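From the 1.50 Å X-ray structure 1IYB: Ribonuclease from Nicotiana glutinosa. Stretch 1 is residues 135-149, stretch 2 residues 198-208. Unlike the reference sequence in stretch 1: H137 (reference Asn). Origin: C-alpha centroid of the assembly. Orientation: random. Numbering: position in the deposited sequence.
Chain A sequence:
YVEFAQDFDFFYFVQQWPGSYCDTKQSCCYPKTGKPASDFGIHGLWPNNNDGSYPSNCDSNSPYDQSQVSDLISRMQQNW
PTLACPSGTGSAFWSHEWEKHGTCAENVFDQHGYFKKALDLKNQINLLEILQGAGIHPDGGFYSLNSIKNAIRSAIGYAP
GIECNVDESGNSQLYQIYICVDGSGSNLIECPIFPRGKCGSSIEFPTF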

# COMPACT_ATOMS: atom_id res chain seq x y z
N GLY A 135 -35.72 -5.87 -9.74
CA GLY A 135 -35.90 -5.13 -10.98
C GLY A 135 -34.71 -4.29 -11.40
O GLY A 135 -34.84 -3.38 -12.22
N ILE A 136 -33.54 -4.59 -10.83
CA ILE A 136 -32.31 -3.86 -11.14
C ILE A 136 -31.45 -4.81 -11.97
O ILE A 136 -30.81 -5.71 -11.43
N HIS A 137 -31.44 -4.61 -13.28
CA HIS A 137 -30.69 -5.48 -14.17
C HIS A 137 -29.52 -4.80 -14.88
O HIS A 137 -29.52 -3.59 -15.09
N PRO A 138 -28.51 -5.60 -15.27
CA PRO A 138 -27.33 -5.09 -15.97
C PRO A 138 -27.66 -4.93 -17.45
O PRO A 138 -27.14 -5.66 -18.30
N ASP A 139 -28.53 -3.97 -17.73
CA ASP A 139 -28.98 -3.70 -19.10
C ASP A 139 -28.57 -2.31 -19.59
O ASP A 139 -29.16 -1.79 -20.54
N GLY A 140 -27.57 -1.72 -18.95
CA GLY A 140 -27.13 -0.40 -19.35
C GLY A 140 -28.01 0.71 -18.82
O GLY A 140 -27.75 1.89 -19.06
N GLY A 141 -29.05 0.35 -18.08
CA GLY A 141 -29.94 1.34 -17.52
C GLY A 141 -29.36 2.03 -16.30
O GLY A 141 -28.30 1.62 -15.80
N PHE A 142 -30.02 3.08 -15.83
CA PHE A 142 -29.56 3.80 -14.65
C PHE A 142 -30.46 3.54 -13.46
O PHE A 142 -31.69 3.47 -13.60
N TYR A 143 -29.85 3.40 -12.29
CA TYR A 143 -30.58 3.13 -11.07
C TYR A 143 -30.08 4.02 -9.95
O TYR A 143 -28.92 4.45 -9.97
N SER A 144 -30.93 4.31 -8.98
CA SER A 144 -30.52 5.16 -7.88
C SER A 144 -29.61 4.35 -6.96
O SER A 144 -29.78 3.14 -6.80
N LEU A 145 -28.64 5.04 -6.38
CA LEU A 145 -27.70 4.40 -5.47
C LEU A 145 -28.46 3.75 -4.31
O LEU A 145 -28.17 2.62 -3.91
N ASN A 146 -29.44 4.47 -3.78
CA ASN A 146 -30.22 3.96 -2.66
C ASN A 146 -31.03 2.71 -3.00
O ASN A 146 -31.22 1.84 -2.15
N SER A 147 -31.52 2.60 -4.24
CA SER A 147 -32.30 1.43 -4.63
C SER A 147 -31.41 0.19 -4.60
O SER A 147 -31.84 -0.90 -4.20
N ILE A 148 -30.16 0.36 -5.01
CA ILE A 148 -29.19 -0.73 -5.04
C ILE A 148 -28.83 -1.15 -3.62
O ILE A 148 -28.83 -2.33 -3.29
N LYS A 149 -28.54 -0.16 -2.77
CA LYS A 149 -28.19 -0.44 -1.38
C LYS A 149 -29.33 -1.13 -0.64
O LYS A 149 -29.12 -2.12 0.06
N LYS A 198 -17.55 7.25 -4.53
CA LYS A 198 -17.39 8.01 -5.77
C LYS A 198 -18.57 7.78 -6.72
O LYS A 198 -18.40 7.78 -7.94
N CYS A 199 -19.75 7.59 -6.15
CA CYS A 199 -20.96 7.36 -6.95
C CYS A 199 -21.87 8.58 -7.02
O CYS A 199 -21.90 9.40 -6.11
N GLY A 200 -22.62 8.67 -8.11
CA GLY A 200 -23.56 9.76 -8.26
C GLY A 200 -24.87 9.28 -7.68
O GLY A 200 -24.97 8.11 -7.29
N SER A 201 -25.88 10.15 -7.60
CA SER A 201 -27.17 9.76 -7.06
C SER A 201 -27.78 8.62 -7.89
O SER A 201 -28.47 7.75 -7.35
N SER A 202 -27.52 8.65 -9.19
CA SER A 202 -28.01 7.61 -10.10
C SER A 202 -26.81 7.09 -10.88
O SER A 202 -25.99 7.87 -11.36
N ILE A 203 -26.71 5.77 -10.99
CA ILE A 203 -25.59 5.15 -11.69
C ILE A 203 -25.99 4.07 -12.68
O ILE A 203 -27.03 3.42 -12.53
N GLU A 204 -25.15 3.86 -13.69
CA GLU A 204 -25.41 2.86 -14.71
C GLU A 204 -24.98 1.46 -14.26
O GLU A 204 -24.02 1.31 -13.51
N PHE A 205 -25.71 0.46 -14.73
CA PHE A 205 -25.41 -0.95 -14.44
C PHE A 205 -25.23 -1.51 -15.85
O PHE A 205 -26.17 -2.06 -16.44
N PRO A 206 -24.02 -1.36 -16.42
CA PRO A 206 -23.70 -1.83 -17.77
C PRO A 206 -23.82 -3.32 -18.04
O PRO A 206 -23.57 -4.15 -17.17
N THR A 207 -24.21 -3.65 -19.26
CA THR A 207 -24.34 -5.04 -19.67
C THR A 207 -22.93 -5.59 -19.80
O THR A 207 -21.97 -4.83 -19.93
N PHE A 208 -22.80 -6.91 -19.74
CA PHE A 208 -21.49 -7.53 -19.91
C PHE A 208 -21.62 -8.60 -20.98
O PHE A 208 -22.45 -9.52 -20.78
OXT PHE A 208 -20.90 -8.51 -22.00

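Packing of side chains between residues 135-149 and 198-208 of the Nicotiana glutinosa ribonuclease, where antiparallel strands 142-144 and 202-204 pair and 794 Å² is buried, both sides summed. F205 is the residue most covered by the opposing stretch (117 Å²): its chi1 is t (-168°), its CA-to-CB bond points sideways, and its ring lies against the loop before the first strand. P138 sits over one face of that ring, CB 3.7 Å from the F205 ring centroid and 7° off the normal, a CH-pi contact; I136 (m, t) brings CG2 to 4.0 Å from F205 CD2. Y143 (m) closes this cluster, with Y143 CE1 3.8 Å from F205 CB. Y143 and I203 project from the same face of the sheet, and both side chains come nearer the partner stretch at their ends. I203 (p, t) carries the apolar patch on to the helix: its CD1 lies 3.6 Å from CD1 of I148 (m, t), whose CA-to-CB bond points toward the second stretch, and 4.5 Å from CD1 of L145 (t, p). L145 CD2 also reaches C199 CB at 4.2 Å; C199 (m) is bonded covalently to a group elsewhere in the structure.

F142, E204, S144 and S202 occupy the other face. F142 (m) lays its ring on E204 (t, t, chi3 49°), whose CB is 3.8 Å from the F142 ring centroid, 16° off the normal, in a second CH-pi contact. The backbone fixes the register beneath these side chains: Y143 N to I203 O and I203 N to Y143 O are both 2.8 Å hydrogen bonds, extended by F205 N to G141 O (3.0 Å), G140 N to F205 O (2.9 Å) and L145 N to S201 O (2.9 Å).

Toward the polar edge, Y143 OH accepts from H137 N (3.2 Å), tying the strand to its preceding loop. D139 (p) turns its CA-to-CB bond away from the second stretch, and its OD1 accepts from G141 N (2.9 Å). S144 (p) caps the helix, OG accepting from S147 N at 3.1 Å. T207 (p) packs its methyl on the loop, CG2 3.1 Å from P138 O. Three waters bridge the two stretches at the polar edge: water 1 donates to P138 O (2.9 Å) and accepts from F208 N (3.1 Å); water 2 donates to G140 O (2.8 Å) and to E204 OE2 (2.7 Å); water 3 donates to S201 O (2.8 Å) and accepts from N146 N (3.2 Å). E204 OE1 is hydrogen-bonded elsewhere in the structure.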

# COMPACT_ATOMS: atom_id res chain seq x y z
CB ILE A 136 -31.58 -3.45 -9.84
CG1 ILE A 136 -32.52 -2.57 -9.00
CG2 ILE A 136 -30.29 -2.71 -10.16
CD1 ILE A 136 -31.99 -2.22 -7.62
CB HIS A 137 -31.61 -6.09 -15.24
CG HIS A 137 -32.91 -6.58 -14.70
ND1 HIS A 137 -34.04 -5.80 -14.64
CD2 HIS A 137 -33.26 -7.78 -14.18
CE1 HIS A 137 -35.03 -6.49 -14.11
NE2 HIS A 137 -34.59 -7.70 -13.82
CB PRO A 138 -26.29 -6.17 -15.70
CG PRO A 138 -27.11 -7.42 -15.71
CD PRO A 138 -28.33 -7.02 -14.90
CB ASP A 139 -30.50 -3.82 -19.17
CG ASP A 139 -31.21 -3.03 -18.08
OD1 ASP A 139 -30.66 -2.00 -17.63
OD2 ASP A 139 -32.32 -3.43 -17.68
CB PHE A 142 -29.47 5.30 -14.94
CG PHE A 142 -28.31 5.67 -15.83
CD1 PHE A 142 -28.30 5.30 -17.17
CD2 PHE A 142 -27.23 6.37 -15.31
CE1 PHE A 142 -27.21 5.61 -17.98
CE2 PHE A 142 -26.14 6.69 -16.12
CZ PHE A 142 -26.13 6.31 -17.46
CB TYR A 143 -30.41 1.66 -10.67
CG TYR A 143 -30.78 0.69 -11.77
CD1 TYR A 143 -29.87 0.36 -12.78
CD2 TYR A 143 -32.06 0.14 -11.83
CE1 TYR A 143 -30.23 -0.50 -13.82
CE2 TYR A 143 -32.43 -0.71 -12.86
CZ TYR A 143 -31.52 -1.03 -13.85
OH TYR A 143 -31.89 -1.87 -14.88
CB SER A 144 -31.73 5.66 -7.08
OG SER A 144 -32.36 4.62 -6.37
CB LEU A 145 -26.71 5.44 -4.95
CG LEU A 145 -25.68 4.99 -3.92
CD1 LEU A 145 -24.80 3.89 -4.50
CD2 LEU A 145 -24.84 6.19 -3.51
CB ASN A 146 -31.14 5.05 -2.12
CG ASN A 146 -30.41 6.09 -1.30
OD1 ASN A 146 -29.67 5.75 -0.37
ND2 ASN A 146 -30.61 7.36 -1.64
CB SER A 147 -32.89 1.61 -6.03
OG SER A 147 -31.90 1.51 -7.04
CB ILE A 148 -27.91 -0.29 -5.81
CG1 ILE A 148 -28.26 -0.05 -7.29
CG2 ILE A 148 -26.82 -1.35 -5.69
CD1 ILE A 148 -27.14 0.61 -8.08
CB LYS A 149 -27.87 0.87 -0.65
CG LYS A 149 -26.58 1.54 -1.06
CD LYS A 149 -26.41 2.84 -0.29
CE LYS A 149 -25.09 3.52 -0.59
NZ LYS A 149 -24.92 4.74 0.25
CB LYS A 198 -16.09 7.61 -6.49
CG LYS A 198 -14.82 7.95 -5.72
CD LYS A 198 -13.58 7.58 -6.53
CE LYS A 198 -12.30 7.94 -5.78
NZ LYS A 198 -11.08 7.57 -6.56
CB CYS A 199 -21.78 6.22 -6.36
SG CYS A 199 -21.03 4.57 -6.34
CB SER A 201 -28.12 10.96 -7.04
OG SER A 201 -28.27 11.51 -8.34
CB SER A 202 -29.05 8.19 -11.07
OG SER A 202 -28.48 9.14 -11.94
CB ILE A 203 -24.59 4.54 -10.69
CG1 ILE A 203 -25.29 3.48 -9.83
CG2 ILE A 203 -23.99 5.64 -9.82
CD1 ILE A 203 -24.38 2.81 -8.80
CB GLU A 204 -24.65 3.21 -16.00
CG GLU A 204 -24.64 2.08 -17.02
CD GLU A 204 -23.67 2.31 -18.17
OE1 GLU A 204 -22.50 2.67 -17.91
OE2 GLU A 204 -24.09 2.12 -19.33
CB PHE A 205 -26.60 -1.60 -13.72
CG PHE A 205 -26.30 -2.96 -13.13
CD1 PHE A 205 -25.00 -3.47 -13.10
CD2 PHE A 205 -27.32 -3.73 -12.58
CE1 PHE A 205 -24.73 -4.72 -12.53
CE2 PHE A 205 -27.07 -4.98 -12.01
CZ PHE A 205 -25.77 -5.48 -11.99
CB PRO A 206 -22.27 -1.33 -17.97
CG PRO A 206 -21.69 -1.44 -16.60
CD PRO A 206 -22.81 -0.88 -15.73
CB THR A 207 -25.01 -5.16 -21.05
OG1 THR A 207 -24.14 -4.59 -22.04
CG2 THR A 207 -26.33 -4.42 -21.07
CB PHE A 208 -21.00 -8.16 -18.60
CG PHE A 208 -19.66 -8.84 -18.74
CD1 PHE A 208 -18.54 -8.13 -19.16
CD2 PHE A 208 -19.52 -10.20 -18.47
CE1 PHE A 208 -17.30 -8.76 -19.31
CE2 PHE A 208 -18.29 -10.84 -18.63
CZ PHE A 208 -17.18 -10.12 -19.05
O HOH W 1 -25.53 -7.98 -18.78
O HOH W 2 -25.98 1.87 -21.24
O HOH W 3 -29.66 7.53 -4.78